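Side-chain contacts in PA0821 (Pseudomonas aeruginosa, PDB 7DRG), which probably acts as an immunity protein (antitoxin) of the type VI secretion system, protecting the bacterium against a VRR-NUC domain effector, a putative nuclease: residues A102-E105 with D106-L109; F162-L165 with F166-A170. All blocks are in the same frame, centred on the assembly; numbering follows the deposited sequence.

Interaction 1: A102-E105 with D106-L109; sequences AMDE and DDHL
D104 and D107 face each other across a type I beta turn, D104 to D107, in the surface loop that leads from helix 96-101 into strand 109-114. The backbone closes the turn through D107 N to D104 O (3.0 Å), and a side chain closes it a second time: D107 OD2 takes the N-H of D104 at 2.9 Å, on its anti side and 25° out of the carboxylate plane. The two aspartate side chains cross at about a right angle, yet their carboxylate planes lie within 15° of parallel. D104 CG sits between its own N and carbonyl carbon (chi1 59°), which swings OD1 back over the turn to accept a long bond from D106 N, 3.2 Å, from above the carboxylate plane. That leaves D104 OD1 and D107 OD2 3.3 Å apart, two like charges that would probably raise the proton affinity of the pair; a water donating to D104 OD1, and weakly to D107 OD1, probably offsets part of that repulsion. R55 of helix 52-69 also bonds D104 O. M103, a selenomethionine, slants across D107, its CB 3.4 Å from D107 OD2 and CE near D107 CB, and bends at chi3 to set CE 3.3 Å from H108 O.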
ATOM      1  N   ALA B 102     -16.427  36.689 -21.611  1.00 33.91           N
ATOM      2  CA  ALA B 102     -15.240  37.333 -22.148  1.00 36.87           C
ATOM      3  C   ALA B 102     -14.458  36.425 -23.086  1.00 40.75           C
ATOM      4  O   ALA B 102     -13.367  36.808 -23.532  1.00 40.70           O
ATOM      5  CB  ALA B 102     -14.334  37.796 -21.005  1.00 41.70           C
HETATM    6  N   MSE B 103     -14.980  35.241 -23.390  1.00 36.68           N
HETATM    7  CA  MSE B 103     -14.245  34.251 -24.162  1.00 31.35           C
HETATM    8  C   MSE B 103     -14.977  33.882 -25.438  1.00 32.54           C
HETATM    9  O   MSE B 103     -16.203  33.975 -25.508  1.00 35.60           O
HETATM   10  CB  MSE B 103     -13.993  33.007 -23.306  1.00 27.33           C
HETATM   11  CG  MSE B 103     -13.326  33.344 -21.994  1.00 26.66           C
HETATM   12 SE   MSE B 103     -13.092  31.769 -20.860  1.00 52.12          SE
HETATM   13  CE  MSE B 103     -11.184  31.484 -21.117  1.00 54.22           C
ATOM     14  N   ASP B 104     -14.225  33.487 -26.459  1.00 35.42           N
ATOM     15  CA  ASP B 104     -14.821  32.991 -27.689  1.00 30.22           C
ATOM     16  C   ASP B 104     -14.403  31.536 -27.901  1.00 26.21           C
ATOM     17  O   ASP B 104     -13.788  30.904 -27.030  1.00 27.42           O
ATOM     18  CB  ASP B 104     -14.462  33.885 -28.883  1.00 32.89           C
ATOM     19  CG  ASP B 104     -12.959  34.003 -29.125  1.00 38.93           C
ATOM     20  OD1 ASP B 104     -12.179  33.120 -28.709  1.00 36.38           O
ATOM     21  OD2 ASP B 104     -12.550  35.012 -29.748  1.00 45.09           O
ATOM     22  N   GLU B 105     -14.748  31.006 -29.074  1.00 28.19           N
ATOM     23  CA  GLU B 105     -14.603  29.577 -29.314  1.00 31.00           C
ATOM     24  C   GLU B 105     -13.150  29.123 -29.321  1.00 29.66           C
ATOM     25  O   GLU B 105     -12.890  27.933 -29.117  1.00 29.53           O
ATOM     26  CB  GLU B 105     -15.275  29.189 -30.631  1.00 31.76           C
ATOM     27  CG  GLU B 105     -14.688  29.860 -31.858  1.00 28.49           C
ATOM     28  CD  GLU B 105     -15.488  31.075 -32.309  1.00 40.75           C
ATOM     29  OE1 GLU B 105     -16.255  31.636 -31.493  1.00 37.74           O
ATOM     30  OE2 GLU B 105     -15.359  31.460 -33.492  1.00 42.12           O
ATOM     31  N   ASP B 106     -12.198  30.029 -29.536  1.00 28.05           N
ATOM     32  CA  ASP B 106     -10.792  29.647 -29.546  1.00 27.92           C
ATOM     33  C   ASP B 106     -10.109  29.798 -28.194  1.00 30.68           C
ATOM     34  O   ASP B 106      -8.914  29.504 -28.086  1.00 31.21           O
ATOM     35  CB  ASP B 106     -10.033  30.452 -30.606  1.00 36.05           C
ATOM     36  CG  ASP B 106     -10.266  29.921 -32.002  1.00 48.87           C
ATOM     37  OD1 ASP B 106     -10.367  28.684 -32.155  1.00 50.01           O
ATOM     38  OD2 ASP B 106     -10.352  30.734 -32.944  1.00 51.87           O
ATOM     39  N   ASP B 107     -10.825  30.230 -27.160  1.00 31.02           N
ATOM     40  CA  ASP B 107     -10.253  30.239 -25.823  1.00 28.53           C
ATOM     41  C   ASP B 107     -10.382  28.864 -25.174  1.00 25.74           C
ATOM     42  O   ASP B 107     -11.299  28.095 -25.477  1.00 26.58           O
ATOM     43  CB  ASP B 107     -10.934  31.294 -24.952  1.00 34.14           C
ATOM     44  CG  ASP B 107     -10.551  32.705 -25.348  1.00 38.88           C
ATOM     45  OD1 ASP B 107      -9.344  32.966 -25.538  1.00 45.59           O
ATOM     46  OD2 ASP B 107     -11.459  33.551 -25.474  1.00 36.69           O
ATOM     47  N   HIS B 108      -9.435  28.554 -24.293  1.00 27.30           N
ATOM     48  CA  HIS B 108      -9.430  27.306 -23.540  1.00 26.03           C
ATOM     49  C   HIS B 108     -10.181  27.508 -22.230  1.00 26.73           C
ATOM     50  O   HIS B 108      -9.904  28.454 -21.490  1.00 29.08           O
ATOM     51  CB  HIS B 108      -7.984  26.859 -23.286  1.00 23.86           C
ATOM     52  CG  HIS B 108      -7.823  25.827 -22.211  1.00 32.41           C
ATOM     53  ND1 HIS B 108      -8.395  24.574 -22.279  1.00 35.56           N
ATOM     54  CD2 HIS B 108      -7.122  25.856 -21.052  1.00 33.79           C
ATOM     55  CE1 HIS B 108      -8.066  23.881 -21.203  1.00 34.84           C
ATOM     56  NE2 HIS B 108      -7.292  24.635 -20.443  1.00 31.84           N
ATOM     57  N   LEU B 109     -11.149  26.638 -21.951  1.00 22.71           N
ATOM     58  CA  LEU B 109     -11.859  26.723 -20.681  1.00 22.19           C
ATOM     59  C   LEU B 109     -10.991  26.119 -19.590  1.00 19.94           C
ATOM     60  O   LEU B 109     -10.595  24.956 -19.687  1.00 21.45           O
ATOM     61  CB  LEU B 109     -13.189  25.981 -20.740  1.00 22.26           C
ATOM     62  CG  LEU B 109     -14.151  26.361 -21.850  1.00 23.01           C
ATOM     63  CD1 LEU B 109     -15.515  25.830 -21.493  1.00 22.12           C
ATOM     64  CD2 LEU B 109     -14.152  27.859 -22.040  1.00 31.46           C
TER
HETATM   65  O   HOH W   1     -10.684  34.051 -31.979  1.00 33.43           O
HETATM   66  O   HOH W   2      -9.530  33.603 -28.645  1.00 38.63           O

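Interaction 2: F162-L165 with F166-A170; sequences FLQL and FIDFA
F162-L165 and F166-A170 are consecutive turns of one alpha-helix, 161-173, and four i to i+4 backbone bonds join them: F166 N to F162 O, I167 N to L163 O, D168 N to Q164 O and F169 N to L165 O. F169 N to L165 O is the shortest, at 2.8 Å. The side chains pair with the same spacing. Q164 leaves the helix with CG anti to its backbone N (chi1 -172°) and then bends at chi2, carrying NE2 over to D168 OD1 at 3.0 Å. The oxygen lies close to the amide plane of Q164, but the N-H reaches it from above the carboxylate, the two planes being turned 41° apart. The same OD1 also forms a salt bridge with R171, so an amide and a guanidinium hold one carboxylate oxygen. L165 and F169 lie side by side and point the same way. L165 CB stands over the face of the F169 ring, 4.3 Å from its centroid, in a CH-pi contact, and L165 O lies over the same face, 3.0 Å above the ring plane of F169 and offset toward the rim. With F169 CG beside its own N (chi1 -64°), the ring folds back along the helix onto L165. L163 CD1 meets I167 CG1 at 4.2 Å, and F162 CE1 approaches F166 CB at 4.4 Å. The pairs face partly overlapping neighbours: L165 and F169 pack on helix 52-69, at E64 and L68 and at C61 and E64 respectively, and, with F162 and F166, on F148 of strand 144-151; F162, F166 and L163 touch L233 of strand 233-237; L163 and I167 meet L358 in a loop.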
ATOM      1  N   PHE B 162     -25.654  14.365  -4.751  1.00 18.20           N
ATOM      2  CA  PHE B 162     -24.625  14.163  -5.766  1.00 20.53           C
ATOM      3  C   PHE B 162     -25.179  13.378  -6.947  1.00 18.23           C
ATOM      4  O   PHE B 162     -24.925  13.716  -8.109  1.00 18.03           O
ATOM      5  CB  PHE B 162     -23.414  13.449  -5.157  1.00 18.83           C
ATOM      6  CG  PHE B 162     -22.361  13.086  -6.161  1.00 15.83           C
ATOM      7  CD1 PHE B 162     -22.467  11.924  -6.908  1.00 17.26           C
ATOM      8  CD2 PHE B 162     -21.267  13.914  -6.373  1.00 17.62           C
ATOM      9  CE1 PHE B 162     -21.521  11.591  -7.846  1.00 18.79           C
ATOM     10  CE2 PHE B 162     -20.303  13.578  -7.309  1.00 17.99           C
ATOM     11  CZ  PHE B 162     -20.431  12.424  -8.048  1.00 16.53           C
ATOM     12  N   LEU B 163     -25.939  12.318  -6.663  1.00 18.09           N
ATOM     13  CA  LEU B 163     -26.532  11.526  -7.728  1.00 16.36           C
ATOM     14  C   LEU B 163     -27.388  12.393  -8.651  1.00 17.95           C
ATOM     15  O   LEU B 163     -27.286  12.289  -9.878  1.00 18.49           O
ATOM     16  CB  LEU B 163     -27.355  10.400  -7.099  1.00 17.83           C
ATOM     17  CG  LEU B 163     -28.216   9.538  -8.011  1.00 21.22           C
ATOM     18  CD1 LEU B 163     -27.359   8.854  -9.051  1.00 23.24           C
ATOM     19  CD2 LEU B 163     -28.975   8.519  -7.157  1.00 22.03           C
ATOM     20  N   GLN B 164     -28.214  13.273  -8.076  1.00 16.87           N
ATOM     21  CA  GLN B 164     -29.025  14.174  -8.887  1.00 18.50           C
ATOM     22  C   GLN B 164     -28.156  15.082  -9.754  1.00 19.94           C
ATOM     23  O   GLN B 164     -28.475  15.327 -10.923  1.00 17.84           O
ATOM     24  CB  GLN B 164     -29.935  15.011  -7.986  1.00 20.23           C
ATOM     25  CG  GLN B 164     -30.948  15.840  -8.753  1.00 22.62           C
ATOM     26  CD  GLN B 164     -32.043  14.986  -9.367  1.00 25.02           C
ATOM     27  OE1 GLN B 164     -32.830  14.356  -8.651  1.00 26.72           O
ATOM     28  NE2 GLN B 164     -32.089  14.942 -10.694  1.00 29.91           N
ATOM     29  N   LEU B 165     -27.054  15.589  -9.200  1.00 18.17           N
ATOM     30  CA  LEU B 165     -26.147  16.417  -9.993  1.00 18.11           C
ATOM     31  C   LEU B 165     -25.574  15.630 -11.162  1.00 17.37           C
ATOM     32  O   LEU B 165     -25.521  16.127 -12.293  1.00 17.05           O
ATOM     33  CB  LEU B 165     -25.008  16.963  -9.123  1.00 17.47           C
ATOM     34  CG  LEU B 165     -25.333  17.941  -8.000  1.00 21.54           C
ATOM     35  CD1 LEU B 165     -24.046  18.300  -7.260  1.00 23.52           C
ATOM     36  CD2 LEU B 165     -26.024  19.192  -8.538  1.00 24.92           C
ATOM     37  N   PHE B 166     -25.116  14.398 -10.903  1.00 14.99           N
ATOM     38  CA  PHE B 166     -24.480  13.617 -11.959  1.00 14.95           C
ATOM     39  C   PHE B 166     -25.442  13.372 -13.116  1.00 18.23           C
ATOM     40  O   PHE B 166     -25.068  13.518 -14.287  1.00 17.24           O
ATOM     41  CB  PHE B 166     -23.947  12.295 -11.388  1.00 17.30           C
ATOM     42  CG  PHE B 166     -23.002  11.580 -12.305  1.00 15.53           C
ATOM     43  CD1 PHE B 166     -21.662  11.930 -12.340  1.00 15.67           C
ATOM     44  CD2 PHE B 166     -23.446  10.559 -13.131  1.00 19.09           C
ATOM     45  CE1 PHE B 166     -20.790  11.275 -13.192  1.00 15.31           C
ATOM     46  CE2 PHE B 166     -22.577   9.904 -13.978  1.00 19.80           C
ATOM     47  CZ  PHE B 166     -21.243  10.262 -14.003  1.00 17.98           C
ATOM     48  N   ILE B 167     -26.692  13.027 -12.807  1.00 17.39           N
ATOM     49  CA  ILE B 167     -27.683  12.819 -13.858  1.00 20.98           C
ATOM     50  C   ILE B 167     -28.018  14.135 -14.553  1.00 18.43           C
ATOM     51  O   ILE B 167     -28.106  14.193 -15.784  1.00 19.28           O
ATOM     52  CB  ILE B 167     -28.941  12.152 -13.276  1.00 19.72           C
ATOM     53  CG1 ILE B 167     -28.585  10.858 -12.537  1.00 24.31           C
ATOM     54  CG2 ILE B 167     -29.958  11.906 -14.381  1.00 19.55           C
ATOM     55  CD1 ILE B 167     -27.749   9.898 -13.336  1.00 26.99           C
ATOM     56  N   ASP B 168     -28.230  15.204 -13.780  1.00 17.01           N
ATOM     57  CA  ASP B 168     -28.548  16.500 -14.375  1.00 15.95           C
ATOM     58  C   ASP B 168     -27.437  16.965 -15.302  1.00 18.02           C
ATOM     59  O   ASP B 168     -27.706  17.496 -16.387  1.00 17.61           O
ATOM     60  CB  ASP B 168     -28.792  17.547 -13.288  1.00 16.68           C
ATOM     61  CG  ASP B 168     -30.157  17.397 -12.618  1.00 20.75           C
ATOM     62  OD1 ASP B 168     -30.932  16.518 -13.030  1.00 22.84           O
ATOM     63  OD2 ASP B 168     -30.449  18.154 -11.666  1.00 22.53           O
ATOM     64  N   PHE B 169     -26.178  16.770 -14.893  1.00 16.84           N
ATOM     65  CA  PHE B 169     -25.063  17.215 -15.725  1.00 16.37           C
ATOM     66  C   PHE B 169     -24.957  16.366 -16.986  1.00 15.63           C
ATOM     67  O   PHE B 169     -24.687  16.888 -18.076  1.00 19.07           O
ATOM     68  CB  PHE B 169     -23.731  17.141 -14.956  1.00 14.52           C
ATOM     69  CG  PHE B 169     -23.628  18.057 -13.757  1.00 16.58           C
ATOM     70  CD1 PHE B 169     -24.651  18.910 -13.390  1.00 17.47           C
ATOM     71  CD2 PHE B 169     -22.458  18.058 -12.998  1.00 15.39           C
ATOM     72  CE1 PHE B 169     -24.533  19.732 -12.287  1.00 16.09           C
ATOM     73  CE2 PHE B 169     -22.332  18.880 -11.893  1.00 19.48           C
ATOM     74  CZ  PHE B 169     -23.360  19.722 -11.538  1.00 20.04           C
ATOM     75  N   ALA B 170     -25.146  15.052 -16.852  1.00 17.01           N
ATOM     76  CA  ALA B 170     -25.116  14.179 -18.019  1.00 17.51           C
ATOM     77  C   ALA B 170     -26.178  14.594 -19.021  1.00 21.37           C
ATOM     78  O   ALA B 170     -25.934  14.615 -20.235  1.00 20.08           O
ATOM     79  CB  ALA B 170     -25.330  12.728 -17.592  1.00 20.93           C
TER

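In the fold
Interaction 2 is a buried contact, its centre about 13 Å from the centre of the chain, whereas interaction 1 lies at the surface, about 25 Å out. Their own centres are 25 Å apart and their nearest atoms about 13 Å, so they do not touch, but both reach helix 52-69: R55 meets the loop 102-109, and C61, E64 and L68 meet helix 161-173. The chemistry follows the place. In the loop, carboxylates accept backbone N-H groups and share waters, with little apolar contact. In the helix, regular backbone bonds carry the frame, aromatic and aliphatic groups fill the buried sides, and one amide-carboxylate pair marks the partly exposed side.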